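Local coordinates for protein esterase Rv0045c (Mycobacterium tuberculosis, PDB 6WYN) that hydrolyses carboxylic esters, with a preference for short, straight alkyl chains of about four atoms, and is likely involved in ester and lipid metabolism, at residues V172-S183 and L262-P272; S210-T218 and V227-F235. One frame throughout, in Å; residues are numbered along the deposited sequence.

Interaction 1 (172-183 with 262-272) belongs to the alpha/beta hydrolase core: it lies on strand 174-178 of the eight-stranded mixed sheet, on the start of helix 182-200 and on helix 260-268 with the loop that leads into strand 273-278. Interaction 2 (210-218 with 227-235) pairs helix 211-221 with helix 227-237, both within the chain that runs between the two halves of interaction 1. The contacts lie on opposite sides of the chain's centre, their own centres about 33 Å apart and their nearest atoms about 16 Å. The order fits a cap inserted into a hydrolase core: the core contact joins the sequence flanking the excursion, the helix pair forms within it.

Interaction 1 of 2, residues V172-S183 and L262-P272; sequences VGELVLVDVTPS and LWDDVDALSAP
Leu175 N donates to Pro272 O over 2.9 Å; the N-H...O angle of 174° makes this backbone bond nearly straight, and it brings the approach to strand 273-278 against strand 174-178. A second bond is weaker: Trp263 NE1 donates to Ser183 OG at 3.2 Å, the N-H well off line (134°). The hydroxyl lies at the indole edge, in the ring plane, and is also hydrogen-bonded to Glu291, so the weak bond is not its sole support. Pro182 covers one face of the same indole. Its CB stands 3.8 Å from the centroid of the Trp263 five-membered ring, 23° off the normal, a CH-pi contact over the face, while its CD lies over the CZ2-CH2 rim of the six-membered ring. Leu262 CD2 meets Pro182 CB at 4.1 Å, adding an aliphatic neighbour to the proline. At the other end, Glu174 bends at chi2 and crosses Pro272 at about a right angle, its OE2 3.6 Å from Pro272 CB; the carboxylate's charge is paired with Arg300. On the face of strand 174-178 that meets helix 156-167, Leu175 CD1 touches Leu269 CD1 at 3.7 Å, and Ala271 CB packs 4.1 Å from Val172 CG1. Helix 156-167 lies against this apolar patch, through Ala161 on Leu175 and Ala165 on Leu269. Strand 174-178 leads to Asp179, assigned to the active site and hydrogen-bonded to His310. The neighbouring parallel strands 174-178 and 273-278, joined through helix 260-268, belong to the central sheet of the alpha/beta hydrolase fold; Asp179, after the sixth strand rather than the usual seventh, is consistent with the acid of the Ser155-His310-Asp179 triad.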
ATOM      1  N   VAL A 172       7.437  12.627  -9.629  1.00 44.19           N
ATOM      2  CA  VAL A 172       8.146  11.487  -8.959  1.00 36.76           C
ATOM      3  C   VAL A 172       9.652  11.641  -9.158  1.00 35.72           C
ATOM      4  O   VAL A 172      10.113  11.399 -10.290  1.00 41.03           O
ATOM      5  CB  VAL A 172       7.709  10.132  -9.548  1.00 34.67           C
ATOM      6  CG1 VAL A 172       8.384   8.957  -8.847  1.00 33.11           C
ATOM      7  CG2 VAL A 172       6.199   9.954  -9.563  1.00 36.42           C
ATOM      8  N   GLY A 173      10.384  12.010  -8.115  1.00 30.58           N
ATOM      9  CA  GLY A 173      11.854  12.080  -8.175  1.00 30.86           C
ATOM     10  C   GLY A 173      12.470  10.708  -7.946  1.00 27.74           C
ATOM     11  O   GLY A 173      13.524  10.429  -8.552  1.00 29.83           O
ATOM     12  N   GLU A 174      11.825   9.860  -7.123  1.00 25.79           N
ATOM     13  CA  GLU A 174      12.454   8.645  -6.549  1.00 24.76           C
ATOM     14  C   GLU A 174      11.362   7.634  -6.175  1.00 20.68           C
ATOM     15  O   GLU A 174      10.336   8.076  -5.635  1.00 18.95           O
ATOM     16  CB  GLU A 174      13.273   9.205  -5.391  1.00 29.52           C
ATOM     17  CG  GLU A 174      14.099   8.215  -4.670  1.00 36.00           C
ATOM     18  CD  GLU A 174      15.550   8.166  -5.110  1.00 36.86           C
ATOM     19  OE1 GLU A 174      16.105   9.202  -5.579  1.00 39.85           O
ATOM     20  OE2 GLU A 174      16.114   7.084  -4.952  1.00 35.17           O
ATOM     21  N   LEU A 175      11.532   6.360  -6.533  1.00 17.57           N
ATOM     22  CA  LEU A 175      10.573   5.275  -6.216  1.00 17.77           C
ATOM     23  C   LEU A 175      11.188   4.338  -5.178  1.00 18.85           C
ATOM     24  O   LEU A 175      12.355   3.902  -5.338  1.00 18.83           O
ATOM     25  CB  LEU A 175      10.228   4.448  -7.446  1.00 20.29           C
ATOM     26  CG  LEU A 175       9.410   5.153  -8.519  1.00 23.52           C
ATOM     27  CD1 LEU A 175       9.512   4.438  -9.854  1.00 24.12           C
ATOM     28  CD2 LEU A 175       7.965   5.248  -8.094  1.00 27.46           C
ATOM     29  N   VAL A 176      10.381   3.939  -4.208  1.00 16.82           N
ATOM     30  CA  VAL A 176      10.701   2.804  -3.315  1.00 15.41           C
ATOM     31  C   VAL A 176       9.587   1.791  -3.509  1.00 14.29           C
ATOM     32  O   VAL A 176       8.419   2.123  -3.210  1.00 14.87           O
ATOM     33  CB  VAL A 176      10.861   3.243  -1.856  1.00 16.12           C
ATOM     34  CG1 VAL A 176      11.199   2.060  -0.990  1.00 15.57           C
ATOM     35  CG2 VAL A 176      11.901   4.357  -1.693  1.00 17.17           C
ATOM     36  N   LEU A 177       9.946   0.614  -4.023  1.00 13.07           N
ATOM     37  CA  LEU A 177       9.041  -0.526  -4.253  1.00 13.23           C
ATOM     38  C   LEU A 177       9.129  -1.435  -3.040  1.00 12.29           C
ATOM     39  O   LEU A 177      10.281  -1.923  -2.721  1.00 12.98           O
ATOM     40  CB  LEU A 177       9.457  -1.286  -5.518  1.00 14.50           C
ATOM     41  CG  LEU A 177       9.356  -0.529  -6.836  1.00 17.19           C
ATOM     42  CD1 LEU A 177       9.749  -1.448  -7.973  1.00 19.06           C
ATOM     43  CD2 LEU A 177       7.943  -0.012  -7.097  1.00 18.33           C
ATOM     44  N   VAL A 178       8.000  -1.763  -2.426  1.00 11.44           N
ATOM     45  CA  VAL A 178       8.020  -2.730  -1.297  1.00 11.98           C
ATOM     46  C   VAL A 178       7.527  -4.079  -1.792  1.00 12.09           C
ATOM     47  O   VAL A 178       6.321  -4.235  -2.063  1.00 12.00           O
ATOM     48  CB  VAL A 178       7.277  -2.187  -0.077  1.00 12.07           C
ATOM     49  CG1 VAL A 178       7.293  -3.135   1.097  1.00 12.59           C
ATOM     50  CG2 VAL A 178       7.871  -0.856   0.326  1.00 12.52           C
ATOM     51  N   ASP A 179       8.466  -5.051  -1.810  1.00 11.66           N
ATOM     52  CA  ASP A 179       8.258  -6.478  -2.119  1.00 11.28           C
ATOM     53  C   ASP A 179       7.443  -6.679  -3.400  1.00 10.33           C
ATOM     54  O   ASP A 179       6.587  -7.549  -3.408  1.00 10.94           O
ATOM     55  CB  ASP A 179       7.632  -7.194  -0.920  1.00 12.44           C
ATOM     56  CG  ASP A 179       8.062  -8.656  -0.799  1.00 14.35           C
ATOM     57  OD1 ASP A 179       9.269  -8.894  -0.808  1.00 13.78           O
ATOM     58  OD2 ASP A 179       7.173  -9.564  -0.731  1.00 15.55           O
ATOM     59  N   VAL A 180       7.781  -6.001  -4.478  1.00 10.71           N
ATOM     60  CA  VAL A 180       7.124  -6.256  -5.779  1.00 11.61           C
ATOM     61  C   VAL A 180       8.021  -5.854  -6.951  1.00 12.21           C
ATOM     62  O   VAL A 180       8.797  -4.914  -6.840  1.00 11.32           O
ATOM     63  CB  VAL A 180       5.774  -5.504  -5.824  1.00 11.39           C
ATOM     64  CG1 VAL A 180       6.009  -4.007  -5.979  1.00 11.05           C
ATOM     65  CG2 VAL A 180       4.868  -6.053  -6.918  1.00 12.13           C
ATOM     66  N   THR A 181       7.817  -6.530  -8.081  1.00 12.29           N
ATOM     67  CA  THR A 181       8.244  -6.087  -9.437  1.00 13.90           C
ATOM     68  C   THR A 181       7.069  -6.385 -10.380  1.00 12.86           C
ATOM     69  O   THR A 181       6.179  -7.150 -10.028  1.00 12.88           O
ATOM     70  CB  THR A 181       9.521  -6.810  -9.904  1.00 14.96           C
ATOM     71  OG1 THR A 181       9.106  -8.112 -10.331  1.00 15.02           O
ATOM     72  CG2 THR A 181      10.584  -6.947  -8.828  1.00 15.30           C
ATOM     73  N   PRO A 182       7.050  -5.869 -11.625  1.00 13.50           N
ATOM     74  CA  PRO A 182       5.990  -6.239 -12.567  1.00 13.99           C
ATOM     75  C   PRO A 182       5.843  -7.756 -12.695  1.00 15.18           C
ATOM     76  O   PRO A 182       4.738  -8.279 -12.545  1.00 15.54           O
ATOM     77  CB  PRO A 182       6.464  -5.598 -13.849  1.00 13.16           C
ATOM     78  CG  PRO A 182       7.172  -4.372 -13.344  1.00 13.73           C
ATOM     79  CD  PRO A 182       7.998  -4.888 -12.183  1.00 13.93           C
ATOM     80  N   SER A 183       6.966  -8.468 -12.880  1.00 15.28           N
ATOM     81  CA  SER A 183       6.942  -9.947 -13.046  1.00 16.61           C
ATOM     82  C   SER A 183       6.343 -10.619 -11.807  1.00 15.98           C
ATOM     83  O   SER A 183       5.573 -11.587 -11.945  1.00 16.29           O
ATOM     84  CB  SER A 183       8.318 -10.480 -13.378  1.00 15.93           C
ATOM     85  OG  SER A 183       8.812  -9.844 -14.548  1.00 16.18           O
ATOM     86  N   LEU A 262       3.968  -2.253 -18.597  1.00 23.34           N
ATOM     87  CA  LEU A 262       4.562  -1.803 -17.321  1.00 23.35           C
ATOM     88  C   LEU A 262       6.104  -1.915 -17.379  1.00 19.08           C
ATOM     89  O   LEU A 262       6.771  -0.962 -16.928  1.00 16.36           O
ATOM     90  CB  LEU A 262       3.941  -2.661 -16.219  1.00 26.48           C
ATOM     91  CG  LEU A 262       4.047  -2.093 -14.815  1.00 30.92           C
ATOM     92  CD1 LEU A 262       3.491  -0.678 -14.733  1.00 32.23           C
ATOM     93  CD2 LEU A 262       3.330  -3.031 -13.858  1.00 33.77           C
ATOM     94  N   TRP A 263       6.662  -2.991 -17.949  1.00 17.43           N
ATOM     95  CA  TRP A 263       8.122  -3.058 -18.261  1.00 17.02           C
ATOM     96  C   TRP A 263       8.564  -1.974 -19.244  1.00 17.39           C
ATOM     97  O   TRP A 263       9.673  -1.470 -19.063  1.00 18.96           O
ATOM     98  CB  TRP A 263       8.536  -4.440 -18.740  1.00 17.53           C
ATOM     99  CG  TRP A 263       8.660  -5.440 -17.635  1.00 16.47           C
ATOM    100  CD1 TRP A 263       7.921  -6.571 -17.469  1.00 16.01           C
ATOM    101  CD2 TRP A 263       9.550  -5.362 -16.508  1.00 16.00           C
ATOM    102  NE1 TRP A 263       8.343  -7.250 -16.365  1.00 17.01           N
ATOM    103  CE2 TRP A 263       9.340  -6.528 -15.747  1.00 15.62           C
ATOM    104  CE3 TRP A 263      10.541  -4.451 -16.103  1.00 16.37           C
ATOM    105  CZ2 TRP A 263      10.031  -6.774 -14.565  1.00 15.70           C
ATOM    106  CZ3 TRP A 263      11.252  -4.706 -14.948  1.00 16.29           C
ATOM    107  CH2 TRP A 263      11.010  -5.866 -14.200  1.00 16.38           C
ATOM    108  N   ASP A 264       7.739  -1.554 -20.214  1.00 20.13           N
ATOM    109  CA  ASP A 264       8.106  -0.411 -21.090  1.00 21.03           C
ATOM    110  C   ASP A 264       8.220   0.844 -20.254  1.00 20.57           C
ATOM    111  O   ASP A 264       9.135   1.650 -20.537  1.00 20.48           O
ATOM    112  CB  ASP A 264       7.112  -0.181 -22.220  1.00 25.68           C
ATOM    113  CG  ASP A 264       7.187  -1.298 -23.231  1.00 26.96           C
ATOM    114  OD1 ASP A 264       8.288  -1.867 -23.381  1.00 27.91           O
ATOM    115  OD2 ASP A 264       6.140  -1.647 -23.761  1.00 32.83           O
ATOM    116  N   ASP A 265       7.313   1.019 -19.287  1.00 20.32           N
ATOM    117  CA  ASP A 265       7.372   2.173 -18.346  1.00 21.02           C
ATOM    118  C   ASP A 265       8.670   2.139 -17.533  1.00 19.11           C
ATOM    119  O   ASP A 265       9.279   3.181 -17.445  1.00 17.22           O
ATOM    120  CB  ASP A 265       6.165   2.225 -17.414  1.00 21.99           C
ATOM    121  CG  ASP A 265       4.878   2.584 -18.124  1.00 25.54           C
ATOM    122  OD1 ASP A 265       4.959   3.111 -19.282  1.00 25.80           O
ATOM    123  OD2 ASP A 265       3.811   2.314 -17.538  1.00 24.74           O
ATOM    124  N   VAL A 266       9.064   0.994 -16.969  1.00 18.93           N
ATOM    125  CA  VAL A 266      10.388   0.841 -16.268  1.00 20.16           C
ATOM    126  C   VAL A 266      11.541   1.222 -17.213  1.00 21.62           C
ATOM    127  O   VAL A 266      12.446   1.963 -16.771  1.00 19.30           O
ATOM    128  CB  VAL A 266      10.588  -0.583 -15.720  1.00 20.33           C
ATOM    129  CG1 VAL A 266      11.996  -0.742 -15.152  1.00 21.83           C
ATOM    130  CG2 VAL A 266       9.529  -0.933 -14.684  1.00 19.45           C
ATOM    131  N   ASP A 267      11.506   0.782 -18.478  1.00 21.65           N
ATOM    132  CA  ASP A 267      12.579   1.113 -19.453  1.00 24.41           C
ATOM    133  C   ASP A 267      12.664   2.628 -19.643  1.00 26.30           C
ATOM    134  O   ASP A 267      13.811   3.128 -19.736  1.00 26.79           O
ATOM    135  CB  ASP A 267      12.362   0.462 -20.822  1.00 27.64           C
ATOM    136  CG  ASP A 267      12.526  -1.039 -20.830  1.00 27.12           C
ATOM    137  OD1 ASP A 267      13.095  -1.543 -19.885  1.00 29.73           O
ATOM    138  OD2 ASP A 267      12.014  -1.691 -21.755  1.00 30.55           O
ATOM    139  N   ALA A 268      11.531   3.343 -19.608  1.00 25.36           N
ATOM    140  CA  ALA A 268      11.454   4.799 -19.891  1.00 28.95           C
ATOM    141  C   ALA A 268      11.666   5.672 -18.644  1.00 30.30           C
ATOM    142  O   ALA A 268      12.141   6.789 -18.827  1.00 31.06           O
ATOM    143  CB  ALA A 268      10.125   5.120 -20.531  1.00 30.26           C
ATOM    144  N   LEU A 269      11.264   5.249 -17.440  1.00 31.21           N
ATOM    145  CA  LEU A 269      11.340   6.087 -16.190  1.00 32.32           C
ATOM    146  C   LEU A 269      12.747   6.633 -16.053  1.00 26.57           C
ATOM    147  O   LEU A 269      13.646   5.787 -16.169  1.00 25.96           O
ATOM    148  CB  LEU A 269      11.184   5.228 -14.922  1.00 35.82           C
ATOM    149  CG  LEU A 269       9.857   4.532 -14.774  1.00 38.76           C
ATOM    150  CD1 LEU A 269       9.806   3.753 -13.494  1.00 39.48           C
ATOM    151  CD2 LEU A 269       8.761   5.567 -14.865  1.00 46.67           C
ATOM    152  N   SER A 270      12.934   7.867 -15.593  1.00 26.25           N
ATOM    153  CA  SER A 270      14.267   8.296 -15.077  1.00 30.05           C
ATOM    154  C   SER A 270      14.320   8.263 -13.537  1.00 27.48           C
ATOM    155  O   SER A 270      15.401   8.311 -12.997  1.00 25.93           O
ATOM    156  CB  SER A 270      14.659   9.648 -15.599  1.00 34.11           C
ATOM    157  OG  SER A 270      13.649  10.565 -15.263  1.00 39.32           O
ATOM    158  N   ALA A 271      13.210   8.170 -12.816  1.00 26.13           N
ATOM    159  CA  ALA A 271      13.279   8.113 -11.334  1.00 24.31           C
ATOM    160  C   ALA A 271      14.112   6.905 -10.894  1.00 21.49           C
ATOM    161  O   ALA A 271      13.853   5.792 -11.323  1.00 22.35           O
ATOM    162  CB  ALA A 271      11.887   8.022 -10.787  1.00 25.44           C
ATOM    163  N   PRO A 272      15.125   7.065 -10.033  1.00 17.89           N
ATOM    164  CA  PRO A 272      15.781   5.927  -9.397  1.00 19.66           C
ATOM    165  C   PRO A 272      14.799   5.033  -8.637  1.00 18.31           C
ATOM    166  O   PRO A 272      13.828   5.516  -8.077  1.00 19.62           O
ATOM    167  CB  PRO A 272      16.772   6.585  -8.418  1.00 20.80           C
ATOM    168  CG  PRO A 272      17.065   7.932  -9.084  1.00 20.61           C
ATOM    169  CD  PRO A 272      15.708   8.342  -9.620  1.00 21.30           C
TER

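Interaction 2 of 2, residues S210-T218 and V227-F235; sequences SFQAMLDLT and VKSLRRGVF
Phe211 reaches across to the second helix with the rim of its ring. With CG anti to the backbone N (chi1 177°), the ring extends to Arg231 O, 3.6 Å from Phe211 CZ, and to Phe235 N; both lie at its edge, in plane. Phe211 CE1 also touches Val234 CG1 at 3.6 Å, and Trp246 meets the ring edge-to-face. One residue on, Gln212 bends at chi2 and gives its NE2 proton to Asp216 OD1 at 2.8 Å. This bond within the helix leaves Gln212 OE1 near the guanidinium edge of Arg231, but at 4.1 Å from NH2, too far to count as a bond. Met214 contributes its CB, which packs on Val234 CG1. Leu215 is one of two knobs; it sits among Val227, Leu230, Arg231 and Val234. Its two methyl branches divide the work: CD1 rests on the backbone N and CA of Arg231, with Leu230 CB and Val227 CG2 a little farther off, whereas CD2 lies 3.2 Å above the guanidinium plane of Arg231, offset toward its rim. The arginine reaches this position through a bend at chi3 (-54°). Thr218 closes the series. Its OG1 donates to Met214 O at 3.0 Å, a carbonyl that also accepts from Thr218 N, and Val234 CG2 approaches that hydroxyl oxygen to 3.4 Å. Thr218 CG2 meets Leu230 CD2. Val234 is the reciprocal knob, seated among Phe211, Met214, Leu215 and Thr218. Axes 9.7 Å apart at 120° and reciprocal knobs-into-holes packing define a steeply crossed helical pair, linked by a short connection and consistent with part of the inserted cap domain of this esterase.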
ATOM      1  N   SER A 210     -19.559 -10.849  13.403  1.00 40.10           N
ATOM      2  CA  SER A 210     -18.832 -10.090  14.436  1.00 37.88           C
ATOM      3  C   SER A 210     -17.538  -9.533  13.851  1.00 36.79           C
ATOM      4  O   SER A 210     -17.111  -9.990  12.760  1.00 42.44           O
ATOM      5  CB  SER A 210     -18.573 -10.950  15.639  1.00 37.11           C
ATOM      6  OG  SER A 210     -17.694 -12.007  15.304  1.00 36.35           O
ATOM      7  N   PHE A 211     -16.958  -8.584  14.576  1.00 36.81           N
ATOM      8  CA  PHE A 211     -15.573  -8.109  14.380  1.00 36.34           C
ATOM      9  C   PHE A 211     -14.641  -9.318  14.559  1.00 33.71           C
ATOM     10  O   PHE A 211     -13.817  -9.531  13.669  1.00 28.11           O
ATOM     11  CB  PHE A 211     -15.261  -6.955  15.340  1.00 33.28           C
ATOM     12  CG  PHE A 211     -13.842  -6.459  15.258  1.00 29.28           C
ATOM     13  CD1 PHE A 211     -13.466  -5.524  14.310  1.00 30.64           C
ATOM     14  CD2 PHE A 211     -12.878  -6.928  16.131  1.00 30.16           C
ATOM     15  CE1 PHE A 211     -12.152  -5.078  14.232  1.00 28.36           C
ATOM     16  CE2 PHE A 211     -11.565  -6.483  16.054  1.00 28.97           C
ATOM     17  CZ  PHE A 211     -11.208  -5.552  15.111  1.00 27.66           C
ATOM     18  N   GLN A 212     -14.819 -10.098  15.640  1.00 31.89           N
ATOM     19  CA  GLN A 212     -13.926 -11.224  16.022  1.00 31.04           C
ATOM     20  C   GLN A 212     -13.764 -12.198  14.850  1.00 27.41           C
ATOM     21  O   GLN A 212     -12.665 -12.656  14.635  1.00 27.52           O
ATOM     22  CB  GLN A 212     -14.451 -11.942  17.265  1.00 31.93           C
ATOM     23  CG  GLN A 212     -13.533 -13.063  17.756  1.00 32.19           C
ATOM     24  CD  GLN A 212     -12.182 -12.530  18.165  1.00 34.17           C
ATOM     25  OE1 GLN A 212     -12.086 -11.527  18.866  1.00 37.24           O
ATOM     26  NE2 GLN A 212     -11.118 -13.177  17.715  1.00 33.60           N
ATOM     27  N   ALA A 213     -14.817 -12.465  14.086  1.00 28.08           N
ATOM     28  CA  ALA A 213     -14.818 -13.391  12.928  1.00 27.28           C
ATOM     29  C   ALA A 213     -13.899 -12.891  11.798  1.00 28.56           C
ATOM     30  O   ALA A 213     -13.280 -13.714  11.045  1.00 23.07           O
ATOM     31  CB  ALA A 213     -16.233 -13.528  12.421  1.00 28.11           C
ATOM     32  N   MET A 214     -13.816 -11.577  11.619  1.00 26.28           N
ATOM     33  CA  MET A 214     -12.853 -11.018  10.637  1.00 27.21           C
ATOM     34  C   MET A 214     -11.439 -11.146  11.211  1.00 23.03           C
ATOM     35  O   MET A 214     -10.526 -11.578  10.488  1.00 22.29           O
ATOM     36  CB  MET A 214     -13.228  -9.565  10.342  1.00 29.88           C
ATOM     37  CG  MET A 214     -14.660  -9.453   9.814  1.00 30.81           C
ATOM     38  SD  MET A 214     -14.982  -7.769   9.276  1.00 34.56           S
ATOM     39  CE  MET A 214     -14.774  -7.941   7.513  1.00 33.12           C
ATOM     40  N   LEU A 215     -11.300 -10.872  12.510  1.00 22.38           N
ATOM     41  CA  LEU A 215     -10.024 -11.016  13.242  1.00 20.79           C
ATOM     42  C   LEU A 215      -9.557 -12.488  13.211  1.00 21.04           C
ATOM     43  O   LEU A 215      -8.375 -12.686  12.957  1.00 19.29           O
ATOM     44  CB  LEU A 215     -10.209 -10.461  14.647  1.00 18.94           C
ATOM     45  CG  LEU A 215      -8.953 -10.480  15.505  1.00 19.92           C
ATOM     46  CD1 LEU A 215      -7.790  -9.784  14.834  1.00 19.10           C
ATOM     47  CD2 LEU A 215      -9.231  -9.875  16.858  1.00 20.66           C
ATOM     48  N   ASP A 216     -10.463 -13.464  13.281  1.00 22.08           N
ATOM     49  CA  ASP A 216     -10.142 -14.925  13.285  1.00 24.73           C
ATOM     50  C   ASP A 216      -9.516 -15.325  11.945  1.00 24.68           C
ATOM     51  O   ASP A 216      -8.506 -16.020  11.948  1.00 23.73           O
ATOM     52  CB  ASP A 216     -11.393 -15.754  13.611  1.00 25.30           C
ATOM     53  CG  ASP A 216     -11.782 -15.730  15.093  1.00 30.39           C
ATOM     54  OD1 ASP A 216     -10.917 -15.379  15.958  1.00 30.02           O
ATOM     55  OD2 ASP A 216     -12.944 -16.104  15.401  1.00 33.48           O
ATOM     56  N   LEU A 217     -10.077 -14.813  10.848  1.00 24.10           N
ATOM     57  CA  LEU A 217      -9.582 -14.964   9.462  1.00 25.70           C
ATOM     58  C   LEU A 217      -8.164 -14.382   9.336  1.00 23.24           C
ATOM     59  O   LEU A 217      -7.277 -15.034   8.797  1.00 23.20           O
ATOM     60  CB  LEU A 217     -10.611 -14.228   8.600  1.00 31.32           C
ATOM     61  CG  LEU A 217     -10.927 -14.879   7.264  1.00 39.82           C
ATOM     62  CD1 LEU A 217     -11.314 -16.346   7.460  1.00 37.68           C
ATOM     63  CD2 LEU A 217     -12.023 -14.094   6.539  1.00 44.08           C
ATOM     64  N   THR A 218      -7.918 -13.201   9.891  1.00 21.86           N
ATOM     65  CA  THR A 218      -6.615 -12.494   9.796  1.00 18.45           C
ATOM     66  C   THR A 218      -5.593 -13.223  10.684  1.00 18.22           C
ATOM     67  O   THR A 218      -4.431 -13.396  10.292  1.00 15.48           O
ATOM     68  CB  THR A 218      -6.842 -11.042  10.202  1.00 18.66           C
ATOM     69  OG1 THR A 218      -7.892 -10.531   9.377  1.00 22.35           O
ATOM     70  CG2 THR A 218      -5.605 -10.206  10.075  1.00 18.07           C
ATOM     71  N   VAL A 227      -1.432 -10.018  18.050  1.00 14.69           N
ATOM     72  CA  VAL A 227      -2.870  -9.885  17.757  1.00 15.03           C
ATOM     73  C   VAL A 227      -3.327  -8.439  18.019  1.00 14.89           C
ATOM     74  O   VAL A 227      -4.332  -8.075  17.476  1.00 16.62           O
ATOM     75  CB  VAL A 227      -3.677 -10.924  18.536  1.00 15.10           C
ATOM     76  CG1 VAL A 227      -3.582 -10.690  20.038  1.00 15.56           C
ATOM     77  CG2 VAL A 227      -5.111 -10.950  18.109  1.00 16.05           C
ATOM     78  N   LYS A 228      -2.621  -7.611  18.767  1.00 17.34           N
ATOM     79  CA  LYS A 228      -3.083  -6.203  18.914  1.00 20.00           C
ATOM     80  C   LYS A 228      -2.764  -5.484  17.590  1.00 18.27           C
ATOM     81  O   LYS A 228      -3.645  -4.760  17.110  1.00 15.68           O
ATOM     82  CB  LYS A 228      -2.470  -5.567  20.158  1.00 26.33           C
ATOM     83  CG  LYS A 228      -2.952  -4.155  20.487  1.00 35.77           C
ATOM     84  CD  LYS A 228      -2.345  -3.533  21.769  1.00 39.91           C
ATOM     85  CE  LYS A 228      -1.045  -2.804  21.510  1.00 44.17           C
ATOM     86  NZ  LYS A 228      -0.778  -1.783  22.551  1.00 51.40           N
ATOM     87  N   SER A 229      -1.616  -5.764  16.958  1.00 15.71           N
ATOM     88  CA  SER A 229      -1.302  -5.239  15.603  0.50 15.49           C
ATOM     89  C   SER A 229      -2.329  -5.755  14.591  1.00 16.22           C
ATOM     90  O   SER A 229      -2.838  -4.936  13.807  1.00 12.95           O
ATOM     91  CB  SER A 229       0.093  -5.566  15.189  0.50 14.88           C
ATOM     92  OG  SER A 229       0.997  -4.912  16.053  0.50 14.51           O
ATOM     93  N   LEU A 230      -2.663  -7.053  14.625  1.00 15.29           N
ATOM     94  CA  LEU A 230      -3.666  -7.605  13.673  1.00 16.31           C
ATOM     95  C   LEU A 230      -5.041  -6.946  13.867  1.00 18.06           C
ATOM     96  O   LEU A 230      -5.698  -6.635  12.842  1.00 16.90           O
ATOM     97  CB  LEU A 230      -3.770  -9.120  13.834  1.00 16.65           C
ATOM     98  CG  LEU A 230      -2.515  -9.918  13.476  1.00 15.92           C
ATOM     99  CD1 LEU A 230      -2.763 -11.423  13.661  1.00 15.87           C
ATOM    100  CD2 LEU A 230      -2.041  -9.615  12.046  1.00 15.93           C
ATOM    101  N   ARG A 231      -5.470  -6.788  15.116  1.00 18.87           N
ATOM    102  CA  ARG A 231      -6.772  -6.168  15.500  1.00 23.17           C
ATOM    103  C   ARG A 231      -6.829  -4.734  14.932  1.00 19.53           C
ATOM    104  O   ARG A 231      -7.873  -4.320  14.417  1.00 18.31           O
ATOM    105  CB  ARG A 231      -6.870  -6.200  17.032  1.00 25.77           C
ATOM    106  CG  ARG A 231      -8.126  -5.573  17.611  1.00 36.29           C
ATOM    107  CD  ARG A 231      -8.270  -5.690  19.131  1.00 43.05           C
ATOM    108  NE  ARG A 231      -8.170  -7.082  19.595  1.00 54.97           N
ATOM    109  CZ  ARG A 231      -9.184  -7.969  19.694  1.00 59.84           C
ATOM    110  NH1 ARG A 231     -10.429  -7.629  19.373  1.00 60.32           N
ATOM    111  NH2 ARG A 231      -8.938  -9.206  20.127  1.00 53.77           N
ATOM    112  N   ARG A 232      -5.733  -3.984  15.081  1.00 16.66           N
ATOM    113  CA  ARG A 232      -5.680  -2.582  14.584  1.00 17.45           C
ATOM    114  C   ARG A 232      -5.866  -2.598  13.065  1.00 16.57           C
ATOM    115  O   ARG A 232      -6.635  -1.762  12.552  1.00 14.81           O
ATOM    116  CB  ARG A 232      -4.326  -1.978  14.965  1.00 18.06           C
ATOM    117  CG  ARG A 232      -4.102  -0.542  14.519  1.00 19.96           C
ATOM    118  CD  ARG A 232      -3.237   0.192  15.525  1.00 19.84           C
ATOM    119  NE  ARG A 232      -1.801   0.074  15.311  1.00 23.31           N
ATOM    120  CZ  ARG A 232      -0.993  -0.770  15.945  1.00 23.70           C
ATOM    121  NH1 ARG A 232      -1.476  -1.609  16.845  1.00 22.06           N
ATOM    122  NH2 ARG A 232       0.299  -0.778  15.669  1.00 23.92           N
ATOM    123  N   GLY A 233      -5.196  -3.529  12.383  1.00 16.67           N
ATOM    124  CA  GLY A 233      -5.288  -3.627  10.919  1.00 16.22           C
ATOM    125  C   GLY A 233      -6.706  -3.933  10.476  1.00 17.03           C
ATOM    126  O   GLY A 233      -7.213  -3.272   9.507  1.00 15.00           O
ATOM    127  N   VAL A 234      -7.368  -4.861  11.161  1.00 16.85           N
ATOM    128  CA  VAL A 234      -8.768  -5.245  10.838  1.00 17.92           C
ATOM    129  C   VAL A 234      -9.724  -4.066  11.126  1.00 18.13           C
ATOM    130  O   VAL A 234     -10.565  -3.791  10.287  1.00 16.51           O
ATOM    131  CB  VAL A 234      -9.194  -6.513  11.588  1.00 18.89           C
ATOM    132  CG1 VAL A 234     -10.684  -6.793  11.416  1.00 21.75           C
ATOM    133  CG2 VAL A 234      -8.382  -7.731  11.150  1.00 19.44           C
ATOM    134  N   PHE A 235      -9.623  -3.422  12.282  1.00 17.89           N
ATOM    135  CA  PHE A 235     -10.380  -2.183  12.589  1.00 17.87           C
ATOM    136  C   PHE A 235     -10.386  -1.197  11.391  1.00 19.11           C
ATOM    137  O   PHE A 235     -11.454  -0.797  10.893  1.00 20.55           O
ATOM    138  CB  PHE A 235      -9.752  -1.548  13.815  1.00 19.28           C
ATOM    139  CG  PHE A 235     -10.326  -0.205  14.141  1.00 21.47           C
ATOM    140  CD1 PHE A 235     -11.680  -0.075  14.411  1.00 24.71           C
ATOM    141  CD2 PHE A 235      -9.521   0.919  14.148  1.00 22.65           C
ATOM    142  CE1 PHE A 235     -12.217   1.168  14.714  1.00 26.30           C
ATOM    143  CE2 PHE A 235     -10.061   2.163  14.444  1.00 25.23           C
ATOM    144  CZ  PHE A 235     -11.401   2.279  14.732  1.00 24.95           C
TER